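Local structure of 1-acyl-sn-glycerol-3-phosphate acyltransferase (Thermotoga maritima, 5KYM) at residues L11-I16 with T58-D63; F52-F57 with L94-T99; H84-D89 with H193-G198. The protein probably transfers an acyl chain to 1-acyl-sn-glycerol-3-phosphate (lysophosphatidic acid), making phosphatidic acid at the membrane. All blocks are in the same frame, centred on the assembly; numbering follows the deposited sequence.

Interaction 1. Residues L11-I16 with T58-D63. With HGX (1-heptadecanoyl-2-tridecanoyl-3-glycerol-phosphonyl choline), chain D.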
loop_
_atom_site.group_PDB
_atom_site.type_symbol
_atom_site.label_atom_id
_atom_site.label_comp_id
_atom_site.label_asym_id
_atom_site.label_seq_id
_atom_site.Cartn_x
_atom_site.Cartn_y
_atom_site.Cartn_z
ATOM N N LEU A 11 -21.644 6.097 0.439
ATOM C CA LEU A 11 -22.007 6.523 1.797
ATOM C C LEU A 11 -21.776 5.415 2.805
ATOM O O LEU A 11 -21.126 5.608 3.827
ATOM C CB LEU A 11 -23.454 7.023 1.831
ATOM C CG LEU A 11 -23.464 8.445 1.235
ATOM C CD1 LEU A 11 -24.634 8.845 0.333
ATOM C CD2 LEU A 11 -23.347 9.367 2.468
ATOM N N TYR A 12 -22.272 4.238 2.461
ATOM C CA TYR A 12 -22.039 3.019 3.211
ATOM C C TYR A 12 -20.536 2.813 3.443
ATOM O O TYR A 12 -20.109 2.533 4.592
ATOM C CB TYR A 12 -22.682 1.848 2.436
ATOM C CG TYR A 12 -22.524 0.466 2.979
ATOM C CD1 TYR A 12 -23.293 0.009 4.040
ATOM C CD2 TYR A 12 -21.663 -0.431 2.353
ATOM C CE1 TYR A 12 -23.160 -1.309 4.505
ATOM C CE2 TYR A 12 -21.516 -1.755 2.778
ATOM C CZ TYR A 12 -22.261 -2.213 3.858
ATOM O OH TYR A 12 -22.060 -3.524 4.269
ATOM N N PHE A 13 -19.709 3.015 2.408
ATOM C CA PHE A 13 -18.288 2.851 2.650
ATOM C C PHE A 13 -17.734 3.849 3.669
ATOM O O PHE A 13 -17.045 3.434 4.588
ATOM C CB PHE A 13 -17.447 2.892 1.378
ATOM C CG PHE A 13 -15.987 2.679 1.628
ATOM C CD1 PHE A 13 -15.498 1.398 1.794
ATOM C CD2 PHE A 13 -15.123 3.731 1.737
ATOM C CE1 PHE A 13 -14.149 1.176 2.079
ATOM C CE2 PHE A 13 -13.792 3.526 2.003
ATOM C CZ PHE A 13 -13.302 2.248 2.205
ATOM N N TYR A 14 -18.003 5.148 3.496
ATOM C CA TYR A 14 -17.384 6.140 4.364
ATOM C C TYR A 14 -17.887 5.988 5.782
ATOM O O TYR A 14 -17.106 6.121 6.733
ATOM C CB TYR A 14 -17.538 7.575 3.834
ATOM C CG TYR A 14 -16.664 7.875 2.631
ATOM C CD1 TYR A 14 -15.279 7.686 2.692
ATOM C CD2 TYR A 14 -17.205 8.327 1.452
ATOM C CE1 TYR A 14 -14.459 7.950 1.611
ATOM C CE2 TYR A 14 -16.425 8.624 0.363
ATOM C CZ TYR A 14 -15.033 8.438 0.423
ATOM O OH TYR A 14 -14.226 8.671 -0.710
ATOM N N PHE A 15 -19.159 5.668 5.937
ATOM C CA PHE A 15 -19.705 5.546 7.260
ATOM C C PHE A 15 -18.995 4.396 8.012
ATOM O O PHE A 15 -18.350 4.608 9.037
ATOM C CB PHE A 15 -21.191 5.293 7.195
ATOM C CG PHE A 15 -21.809 5.093 8.541
ATOM C CD1 PHE A 15 -21.965 6.162 9.406
ATOM C CD2 PHE A 15 -22.203 3.826 8.960
ATOM C CE1 PHE A 15 -22.507 5.986 10.645
ATOM C CE2 PHE A 15 -22.763 3.637 10.223
ATOM C CZ PHE A 15 -22.904 4.728 11.056
ATOM N N ILE A 16 -19.082 3.199 7.459
ATOM C CA ILE A 16 -18.458 2.050 8.044
ATOM C C ILE A 16 -16.966 2.231 8.216
ATOM O O ILE A 16 -16.432 1.978 9.272
ATOM C CB ILE A 16 -18.712 0.789 7.187
ATOM C CG1 ILE A 16 -20.168 0.389 7.319
ATOM C CG2 ILE A 16 -17.825 -0.393 7.634
ATOM C CD1 ILE A 16 -20.631 -0.474 6.175
ATOM N N THR A 58 -14.381 -5.654 0.983
ATOM C CA THR A 58 -15.713 -6.266 1.130
ATOM C C THR A 58 -16.766 -5.204 1.307
ATOM O O THR A 58 -17.811 -5.281 0.694
ATOM C CB THR A 58 -15.840 -7.308 2.234
ATOM O OG1 THR A 58 -16.078 -6.659 3.462
ATOM C CG2 THR A 58 -14.649 -8.170 2.344
ATOM N N TRP A 59 -16.477 -4.161 2.064
ATOM C CA TRP A 59 -17.409 -3.051 2.118
ATOM C C TRP A 59 -17.767 -2.437 0.735
ATOM O O TRP A 59 -18.791 -1.780 0.581
ATOM C CB TRP A 59 -16.886 -1.982 3.044
ATOM C CG TRP A 59 -16.523 -2.478 4.324
ATOM C CD1 TRP A 59 -17.033 -3.538 4.961
ATOM C CD2 TRP A 59 -15.571 -1.917 5.197
ATOM N NE1 TRP A 59 -16.434 -3.716 6.190
ATOM C CE2 TRP A 59 -15.545 -2.702 6.363
ATOM C CE3 TRP A 59 -14.721 -0.815 5.112
ATOM C CZ2 TRP A 59 -14.704 -2.416 7.439
ATOM C CZ3 TRP A 59 -13.877 -0.532 6.175
ATOM C CH2 TRP A 59 -13.861 -1.322 7.311
ATOM N N LEU A 60 -16.876 -2.601 -0.238
ATOM C CA LEU A 60 -17.107 -2.176 -1.637
ATOM C C LEU A 60 -17.651 -3.283 -2.555
ATOM O O LEU A 60 -17.863 -3.051 -3.761
ATOM C CB LEU A 60 -15.820 -1.556 -2.229
ATOM C CG LEU A 60 -15.360 -0.327 -1.441
ATOM C CD1 LEU A 60 -13.964 0.092 -1.787
ATOM C CD2 LEU A 60 -16.284 0.835 -1.676
ATOM N N PHE A 61 -17.934 -4.455 -2.002
ATOM C CA PHE A 61 -18.407 -5.583 -2.837
ATOM C C PHE A 61 -17.493 -5.763 -4.060
ATOM O O PHE A 61 -17.973 -5.905 -5.189
ATOM C CB PHE A 61 -19.886 -5.377 -3.267
ATOM C CG PHE A 61 -20.801 -5.081 -2.096
ATOM C CD1 PHE A 61 -21.299 -6.099 -1.325
ATOM C CD2 PHE A 61 -21.089 -3.771 -1.722
ATOM C CE1 PHE A 61 -22.044 -5.846 -0.206
ATOM C CE2 PHE A 61 -21.840 -3.484 -0.613
ATOM C CZ PHE A 61 -22.301 -4.526 0.156
ATOM N N SER A 62 -16.174 -5.732 -3.808
ATOM C CA SER A 62 -15.139 -5.802 -4.824
ATOM C C SER A 62 -14.209 -6.944 -4.513
ATOM O O SER A 62 -13.690 -6.965 -3.389
ATOM C CB SER A 62 -14.381 -4.480 -4.838
ATOM O OG SER A 62 -15.174 -3.428 -5.406
ATOM N N ASP A 63 -14.008 -7.911 -5.445
ATOM C CA ASP A 63 -13.259 -9.151 -5.073
ATOM C C ASP A 63 -11.798 -9.018 -5.344
ATOM O O ASP A 63 -11.410 -8.724 -6.484
ATOM C CB ASP A 63 -13.781 -10.395 -5.756
ATOM C CG ASP A 63 -15.157 -10.796 -5.277
ATOM O OD1 ASP A 63 -16.047 -9.937 -5.415
ATOM O OD2 ASP A 63 -15.387 -11.911 -4.760
HETATM O O11 HGX D . -16.902 -6.580 8.330
HETATM C C11 HGX D . -17.040 -6.209 9.504
HETATM C C12 HGX D . -17.056 -4.738 9.866
HETATM C C13 HGX D . -17.976 -4.396 11.035
HETATM C C14 HGX D . -17.984 -2.888 11.322
HETATM C C15 HGX D . -19.336 -2.398 11.845
HETATM C C16 HGX D . -19.480 -0.876 12.049
HETATM C C17 HGX D . -20.953 -0.448 11.994
HETATM C C18 HGX D . -21.263 0.927 12.585
HETATM O O3 HGX D . -17.191 -7.173 10.587
HETATM C C3 HGX D . -16.435 -8.390 10.706
HETATM C C2 HGX D . -17.344 -9.635 10.874
HETATM C C1 HGX D . -17.045 -10.785 9.862
HETATM O O3P HGX D . -16.451 -10.412 8.594
HETATM O O2 HGX D . -18.745 -9.244 10.855
HETATM C C31 HGX D . -19.385 -9.077 12.172
HETATM O O31 HGX D . -19.787 -10.105 12.694
HETATM C C32 HGX D . -19.531 -7.738 12.911
HETATM C C33 HGX D . -20.851 -6.981 12.702
HETATM C C34 HGX D . -21.020 -5.793 13.673
HETATM C C35 HGX D . -22.068 -4.771 13.192
HETATM C C36 HGX D . -22.963 -4.167 14.287
HETATM C C37 HGX D . -23.924 -3.041 13.832
HETATM C C38 HGX D . -25.020 -2.716 14.888
HETATM C C39 HGX D . -25.800 -1.383 14.709
HETATM C C40 HGX D . -26.978 -1.169 15.683
HETATM O O1 HGX D . -15.486 -12.685 7.979
HETATM P P1 HGX D . -15.214 -11.202 7.869
HETATM O O4 HGX D . -13.917 -10.688 8.446
HETATM O O5 HGX D . -15.228 -10.741 6.298
HETATM C C4 HGX D . -15.254 -11.622 5.159
HETATM C C5 HGX D . -13.851 -12.108 4.796
#
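Ile16 sits on the indole of Trp59 in a CH-pi contact. Its CG2, anti to its own backbone N, lies over the centre of the ring face, 3.6 Å from the centroid of the Trp59 six-membered ring and 17° off the normal. Phe13 CE1 lies at the edge of the indole, 3.7 Å from Trp59 CE3; the two rings meet obliquely, at 55°. Phe13 also makes the apolar contact with Leu60, where Leu60 CD2 comes to 3.6 Å from Phe13 CD1.

The contact joins helix 2-34 to the end of helix 38-59, which probably form the two-helix motif of this acyltransferase. Helix 38-59 closes in a Schellman motif. Phe61 has positive phi there, and the chain turns off towards strand 64-67.

A second aromatic pair lies beside this turn. The rings of Tyr12 and Phe61 are nearly parallel, at 17°, but slid so far that they barely overlap. Tyr12 CE2 is 3.8 Å from Phe61 CE2. The edge of the Tyr12 ring also faces Trp59 O.

The bound phospholipid touches both segments. Its O11 lies at the indole edge, 3.6 Å from Trp59 NE1, and its acyl atom C18 is 3.9 Å from Phe15 CE2.

Interaction 2. Residues F52-F57 with L94-T99. With DD9 (nonane), chain F; HGX (1-heptadecanoyl-2-tridecanoyl-3-glycerol-phosphonyl choline), chain D.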
loop_
_atom_site.group_PDB
_atom_site.type_symbol
_atom_site.label_atom_id
_atom_site.label_comp_id
_atom_site.label_asym_id
_atom_site.label_seq_id
_atom_site.Cartn_x
_atom_site.Cartn_y
_atom_site.Cartn_z
ATOM N N PHE A 52 -8.288 -4.996 8.242
ATOM C CA PHE A 52 -8.901 -3.787 7.691
ATOM C C PHE A 52 -8.673 -3.702 6.182
ATOM O O PHE A 52 -9.617 -3.491 5.395
ATOM C CB PHE A 52 -8.412 -2.534 8.410
ATOM C CG PHE A 52 -8.759 -1.277 7.702
ATOM C CD1 PHE A 52 -10.062 -0.773 7.750
ATOM C CD2 PHE A 52 -7.799 -0.577 6.950
ATOM C CE1 PHE A 52 -10.364 0.395 7.029
ATOM C CE2 PHE A 52 -8.123 0.589 6.272
ATOM C CZ PHE A 52 -9.392 1.071 6.311
ATOM N N GLY A 53 -7.425 -3.881 5.789
ATOM C CA GLY A 53 -7.089 -3.878 4.358
ATOM C C GLY A 53 -8.083 -4.725 3.562
ATOM O O GLY A 53 -8.698 -4.271 2.604
ATOM N N LYS A 54 -8.283 -5.929 4.036
ATOM C CA LYS A 54 -9.120 -6.890 3.384
ATOM C C LYS A 54 -10.548 -6.500 3.452
ATOM O O LYS A 54 -11.213 -6.446 2.419
ATOM C CB LYS A 54 -8.941 -8.274 4.023
ATOM C CG LYS A 54 -7.611 -8.909 3.671
ATOM C CD LYS A 54 -7.686 -10.380 3.596
ATOM C CE LYS A 54 -6.363 -10.996 3.548
ATOM N NZ LYS A 54 -5.658 -10.668 4.832
ATOM N N ARG A 55 -11.030 -6.255 4.658
ATOM C CA ARG A 55 -12.425 -5.924 4.893
ATOM C C ARG A 55 -12.842 -4.737 4.041
ATOM O O ARG A 55 -13.965 -4.691 3.547
ATOM C CB ARG A 55 -12.659 -5.640 6.375
ATOM C CG ARG A 55 -12.659 -6.896 7.216
ATOM C CD ARG A 55 -13.009 -6.732 8.678
ATOM N NE ARG A 55 -12.869 -8.004 9.440
ATOM C CZ ARG A 55 -12.834 -8.087 10.775
ATOM N NH1 ARG A 55 -12.926 -7.004 11.542
ATOM N NH2 ARG A 55 -12.695 -9.263 11.374
ATOM N N ALA A 56 -11.944 -3.771 3.860
ATOM C CA ALA A 56 -12.233 -2.607 3.047
ATOM C C ALA A 56 -12.862 -2.959 1.713
ATOM O O ALA A 56 -13.852 -2.339 1.243
ATOM C CB ALA A 56 -10.940 -1.856 2.776
ATOM N N PHE A 57 -12.263 -3.944 1.069
ATOM C CA PHE A 57 -12.740 -4.288 -0.240
ATOM C C PHE A 57 -14.089 -4.981 -0.134
ATOM O O PHE A 57 -14.901 -4.840 -1.053
ATOM C CB PHE A 57 -11.699 -5.047 -1.050
ATOM C CG PHE A 57 -10.559 -4.205 -1.412
ATOM C CD1 PHE A 57 -9.591 -3.934 -0.483
ATOM C CD2 PHE A 57 -10.500 -3.587 -2.627
ATOM C CE1 PHE A 57 -8.574 -3.056 -0.758
ATOM C CE2 PHE A 57 -9.482 -2.668 -2.914
ATOM C CZ PHE A 57 -8.517 -2.409 -1.965
ATOM N N LEU A 94 -1.801 -3.219 2.213
ATOM C CA LEU A 94 -1.827 -3.513 3.663
ATOM C C LEU A 94 -2.475 -4.869 3.928
ATOM O O LEU A 94 -1.944 -5.688 4.668
ATOM C CB LEU A 94 -2.562 -2.427 4.442
ATOM C CG LEU A 94 -1.835 -1.090 4.702
ATOM C CD1 LEU A 94 -2.638 -0.001 5.399
ATOM C CD2 LEU A 94 -0.605 -1.377 5.524
ATOM N N GLY A 95 -3.593 -5.108 3.271
ATOM C CA GLY A 95 -4.374 -6.303 3.502
ATOM C C GLY A 95 -3.911 -7.553 2.797
ATOM O O GLY A 95 -4.263 -8.651 3.199
ATOM N N PHE A 96 -3.103 -7.408 1.760
ATOM C CA PHE A 96 -2.767 -8.542 0.919
ATOM C C PHE A 96 -1.302 -8.720 0.603
ATOM O O PHE A 96 -0.957 -9.628 -0.133
ATOM C CB PHE A 96 -3.534 -8.398 -0.401
ATOM C CG PHE A 96 -5.022 -8.528 -0.251
ATOM C CD1 PHE A 96 -5.622 -9.771 -0.246
ATOM C CD2 PHE A 96 -5.798 -7.435 -0.131
ATOM C CE1 PHE A 96 -6.958 -9.910 -0.108
ATOM C CE2 PHE A 96 -7.163 -7.569 -0.006
ATOM C CZ PHE A 96 -7.740 -8.808 -0.016
ATOM N N VAL A 97 -0.430 -7.860 1.115
ATOM C CA VAL A 97 1.011 -7.992 0.842
ATOM C C VAL A 97 1.829 -7.752 2.110
ATOM O O VAL A 97 2.644 -8.590 2.479
ATOM C CB VAL A 97 1.446 -6.980 -0.208
ATOM C CG1 VAL A 97 2.935 -7.110 -0.512
ATOM C CG2 VAL A 97 0.543 -7.056 -1.434
ATOM N N ALA A 98 1.596 -6.628 2.786
ATOM C CA ALA A 98 2.463 -6.188 3.854
ATOM C C ALA A 98 1.903 -5.038 4.683
ATOM O O ALA A 98 1.379 -4.100 4.122
ATOM C CB ALA A 98 3.767 -5.766 3.209
ATOM N N THR A 99 2.047 -5.094 5.996
ATOM C CA THR A 99 1.627 -4.009 6.821
ATOM C C THR A 99 2.803 -3.207 7.226
ATOM O O THR A 99 3.180 -3.153 8.416
ATOM C CB THR A 99 0.855 -4.438 8.066
ATOM O OG1 THR A 99 1.601 -5.343 8.862
ATOM C CG2 THR A 99 -0.348 -5.126 7.670
HETATM C C1 DD9 F . -8.726 -1.928 13.367
HETATM C C2 DD9 F . -7.637 -0.934 12.997
HETATM C C3 DD9 F . -7.806 -0.546 11.543
HETATM C C4 DD9 F . -6.773 0.506 11.173
HETATM C C5 DD9 F . -6.678 0.636 9.650
HETATM C C6 DD9 F . -5.497 1.539 9.318
HETATM C C7 DD9 F . -5.494 2.157 7.919
HETATM C C8 DD9 F . -4.164 2.925 7.760
HETATM C C9 DD9 F . -4.254 4.009 6.679
HETATM O O11 HGX D . -16.902 -6.580 8.330
HETATM C C11 HGX D . -17.040 -6.209 9.504
HETATM C C12 HGX D . -17.056 -4.738 9.866
HETATM C C13 HGX D . -17.976 -4.396 11.035
HETATM C C14 HGX D . -17.984 -2.888 11.322
HETATM C C15 HGX D . -19.336 -2.398 11.845
HETATM C C16 HGX D . -19.480 -0.876 12.049
HETATM C C17 HGX D . -20.953 -0.448 11.994
HETATM C C18 HGX D . -21.263 0.927 12.585
HETATM O O3 HGX D . -17.191 -7.173 10.587
HETATM C C3 HGX D . -16.435 -8.390 10.706
HETATM C C2 HGX D . -17.344 -9.635 10.874
HETATM C C1 HGX D . -17.045 -10.785 9.862
HETATM O O3P HGX D . -16.451 -10.412 8.594
HETATM O O2 HGX D . -18.745 -9.244 10.855
HETATM C C31 HGX D . -19.385 -9.077 12.172
HETATM O O31 HGX D . -19.787 -10.105 12.694
HETATM C C32 HGX D . -19.531 -7.738 12.911
HETATM C C33 HGX D . -20.851 -6.981 12.702
HETATM C C34 HGX D . -21.020 -5.793 13.673
HETATM C C35 HGX D . -22.068 -4.771 13.192
HETATM C C36 HGX D . -22.963 -4.167 14.287
HETATM C C37 HGX D . -23.924 -3.041 13.832
HETATM C C38 HGX D . -25.020 -2.716 14.888
HETATM C C39 HGX D . -25.800 -1.383 14.709
HETATM C C40 HGX D . -26.978 -1.169 15.683
HETATM O O1 HGX D . -15.486 -12.685 7.979
HETATM P P1 HGX D . -15.214 -11.202 7.869
HETATM O O4 HGX D . -13.917 -10.688 8.446
HETATM O O5 HGX D . -15.228 -10.741 6.298
HETATM C C4 HGX D . -15.254 -11.622 5.159
HETATM C C5 HGX D . -13.851 -12.108 4.796
#
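Lys54 NZ donates a 2.9 Å hydrogen bond to the backbone O of Gly95. The donor lies in the carbonyl plane, with a C=O to donor angle of 159°. The bend at chi4 (63°) turns NZ to that oxygen. The ammonium sits beside the last turn of helix 89-96, where its charge is likely to suit the partial negative charge of the helix's C-terminal end. Glu50 is a long, weak ionic partner of the same group.

Lys54 CG stands over the Phe96 ring face, offset to the rim, 4.0 Å from the ring centroid, a CH-pi contact. NZ is far from the ring, at most a weak cation-pi attraction. Phe57 CD1 approaches the ring from its edge, 4.4 Å from Phe96 CE2.

The backbones meet at two glycines, Gly53 CA and Gly95 CA being 3.7 Å apart. A CB on either would run into the opposite backbone.

Phe52 has nonane over one ring face. Arg55 NE donates to phospholipid O4 at 3.0 Å, and C3 of the same lipid lies over the guanidinium. The arrangement is a glycine-to-glycine helix contact, docking the second helix of the probable two-helix motif against helix 89-96 of the alpha-beta acyltransferase domain.

Interaction 3. Residues H84-D89 with H193-G198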
loop_
_atom_site.group_PDB
_atom_site.type_symbol
_atom_site.label_atom_id
_atom_site.label_comp_id
_atom_site.label_asym_id
_atom_site.label_seq_id
_atom_site.Cartn_x
_atom_site.Cartn_y
_atom_site.Cartn_z
ATOM N N HIS A 84 0.676 2.850 -8.961
ATOM C CA HIS A 84 -0.263 3.604 -8.111
ATOM C C HIS A 84 -1.405 4.176 -8.932
ATOM O O HIS A 84 -1.172 4.915 -9.911
ATOM C CB HIS A 84 0.474 4.763 -7.484
ATOM C CG HIS A 84 -0.194 5.333 -6.289
ATOM N ND1 HIS A 84 -1.142 4.653 -5.579
ATOM C CD2 HIS A 84 -0.035 6.523 -5.679
ATOM C CE1 HIS A 84 -1.519 5.380 -4.556
ATOM N NE2 HIS A 84 -0.875 6.534 -4.599
ATOM N N GLN A 85 -2.625 3.796 -8.602
ATOM C CA GLN A 85 -3.748 4.196 -9.446
ATOM C C GLN A 85 -5.057 4.389 -8.672
ATOM O O GLN A 85 -6.119 4.430 -9.282
ATOM C CB GLN A 85 -3.924 3.160 -10.583
ATOM C CG GLN A 85 -4.491 1.795 -10.143
ATOM C CD GLN A 85 -4.721 0.841 -11.292
ATOM O OE1 GLN A 85 -5.564 -0.049 -11.191
ATOM N NE2 GLN A 85 -3.985 1.026 -12.400
ATOM N N SER A 86 -4.976 4.510 -7.345
ATOM C CA SER A 86 -6.143 4.733 -6.506
ATOM C C SER A 86 -5.775 5.019 -5.066
ATOM O O SER A 86 -4.760 4.567 -4.607
ATOM C CB SER A 86 -7.059 3.508 -6.572
ATOM O OG SER A 86 -8.128 3.683 -5.688
ATOM N N LEU A 87 -6.618 5.713 -4.330
ATOM C CA LEU A 87 -6.414 5.730 -2.851
ATOM C C LEU A 87 -6.446 4.335 -2.271
ATOM O O LEU A 87 -5.741 4.068 -1.325
ATOM C CB LEU A 87 -7.456 6.555 -2.096
ATOM C CG LEU A 87 -7.436 8.078 -2.395
ATOM C CD1 LEU A 87 -8.560 8.707 -1.551
ATOM C CD2 LEU A 87 -6.084 8.829 -2.233
ATOM N N MET A 88 -7.257 3.451 -2.834
ATOM C CA MET A 88 -7.410 2.141 -2.304
ATOM C C MET A 88 -6.127 1.286 -2.393
ATOM O O MET A 88 -6.041 0.210 -1.760
ATOM C CB MET A 88 -8.582 1.417 -2.994
ATOM C CG MET A 88 -9.959 2.003 -2.722
ATOM S SD MET A 88 -10.363 2.282 -0.972
ATOM C CE MET A 88 -10.544 0.530 -0.502
ATOM N N ASP A 89 -5.121 1.738 -3.141
ATOM C CA ASP A 89 -3.883 0.976 -3.204
ATOM C C ASP A 89 -3.250 0.690 -1.825
ATOM O O ASP A 89 -2.792 -0.389 -1.563
ATOM C CB ASP A 89 -2.888 1.643 -4.146
ATOM C CG ASP A 89 -3.362 1.693 -5.567
ATOM O OD1 ASP A 89 -4.242 0.888 -5.969
ATOM O OD2 ASP A 89 -2.799 2.565 -6.283
ATOM N N HIS A 193 -10.499 1.447 -11.461
ATOM C CA HIS A 193 -11.918 1.414 -11.810
ATOM C C HIS A 193 -12.774 1.530 -10.567
ATOM O O HIS A 193 -13.902 1.938 -10.653
ATOM C CB HIS A 193 -12.272 0.177 -12.608
ATOM C CG HIS A 193 -11.260 -0.161 -13.669
ATOM N ND1 HIS A 193 -10.697 0.800 -14.493
ATOM C CD2 HIS A 193 -10.635 -1.330 -13.976
ATOM C CE1 HIS A 193 -9.801 0.234 -15.286
ATOM N NE2 HIS A 193 -9.740 -1.054 -14.986
ATOM N N LEU A 194 -12.215 1.219 -9.412
ATOM C CA LEU A 194 -12.898 1.256 -8.126
ATOM C C LEU A 194 -13.074 2.683 -7.630
ATOM O O LEU A 194 -14.196 3.122 -7.344
ATOM C CB LEU A 194 -12.075 0.432 -7.144
ATOM C CG LEU A 194 -12.651 -0.161 -5.882
ATOM C CD1 LEU A 194 -14.102 -0.540 -6.023
ATOM C CD2 LEU A 194 -11.905 -1.447 -5.542
ATOM N N ILE A 195 -11.959 3.412 -7.542
ATOM C CA ILE A 195 -11.987 4.869 -7.272
ATOM C C ILE A 195 -10.745 5.626 -7.836
ATOM O O ILE A 195 -9.669 5.652 -7.215
ATOM C CB ILE A 195 -12.292 5.162 -5.790
ATOM C CG1 ILE A 195 -12.621 6.649 -5.614
ATOM C CG2 ILE A 195 -11.190 4.706 -4.865
ATOM C CD1 ILE A 195 -13.179 6.995 -4.246
ATOM N N PRO A 196 -10.908 6.261 -9.011
ATOM C CA PRO A 196 -9.846 6.899 -9.781
ATOM C C PRO A 196 -9.465 8.233 -9.252
ATOM O O PRO A 196 -10.267 8.830 -8.520
ATOM C CB PRO A 196 -10.501 7.112 -11.126
ATOM C CG PRO A 196 -11.888 7.410 -10.798
ATOM C CD PRO A 196 -12.196 6.503 -9.669
ATOM N N LYS A 197 -8.254 8.687 -9.595
ATOM C CA LYS A 197 -7.784 10.047 -9.184
ATOM C C LYS A 197 -8.856 11.069 -9.445
ATOM O O LYS A 197 -9.486 11.056 -10.516
ATOM C CB LYS A 197 -6.522 10.470 -9.960
ATOM C CG LYS A 197 -5.737 11.602 -9.331
ATOM C CD LYS A 197 -4.418 11.839 -10.067
ATOM C CE LYS A 197 -3.517 12.777 -9.270
ATOM N NZ LYS A 197 -2.367 13.256 -10.124
ATOM N N GLY A 198 -9.116 11.909 -8.452
ATOM C CA GLY A 198 -10.098 12.970 -8.609
ATOM C C GLY A 198 -11.581 12.665 -8.411
ATOM O O GLY A 198 -12.341 13.608 -8.165
#
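Ser86 OG works in both directions, tying two chain segments together with one hydroxyl. It donates to the backbone O of Ile195 at 2.9 Å and accepts from Met88 N at 3.0 Å. The donor is tilted 28° from the Ile195 carbonyl plane. Thr191 O is a further, weak partner of the hydroxyl.

Ser86 lies inside the HX4D motif, the signature of this acyltransferase family, which runs here from His84 to Asp89. Ser86 and Asp89 form a capping box at the start of helix 89-96, around a type I turn. The Ser86 N bond to Asp89 OD2 is the weak half of the box.

Asp89 OD2 takes two stronger donors. His84 ND1 approaches its anti lone pair at 2.8 Å, with an angle of 154° at the hydrogen. Gln85 N donates to the syn lone pair of Asp89 OD2. Asp89 OD1 is bonded to Thr191 OG1, so both carboxylate oxygens are held. The His84 ring is in turn stacked on Phe154. Gln85 OE1 accepts from Gly190 N and Tyr192 N, just after strand 183-189.

An alanine at Ser86 would probably leave Ile195 O and Met88 N without this partner and weaken the tie between the motif and segment 193-198.

The apolar part is Met88 CG on Ile195 CG2, 3.7 Å apart, with that CG2 in the crowded position between the Ile195 backbone N and carbonyl carbon.

In the fold
Interactions 1 and 2 share helix 38-59, and their centres are 13 Å apart. Trp59 CZ3 packs on Phe52 CE1 at 3.7 Å. Both contacts touch the bound phospholipid, and interaction 2 also reaches the nonane. Interaction 3 holds the HX4D motif, with its centre 14 Å from that of interaction 1 and 15 Å from that of interaction 2. Met88 joins all three. Its CE is 3.7 Å from Leu60 CD1 and 4.1 Å from Ala56 CB, and its O is 3.6 Å from Phe57 CZ. The Met88 side chain is about 13 Å from a phospholipid. The helix pair that binds lipid is packed on the motif segment, consistent with its positioning the active site at the bilayer.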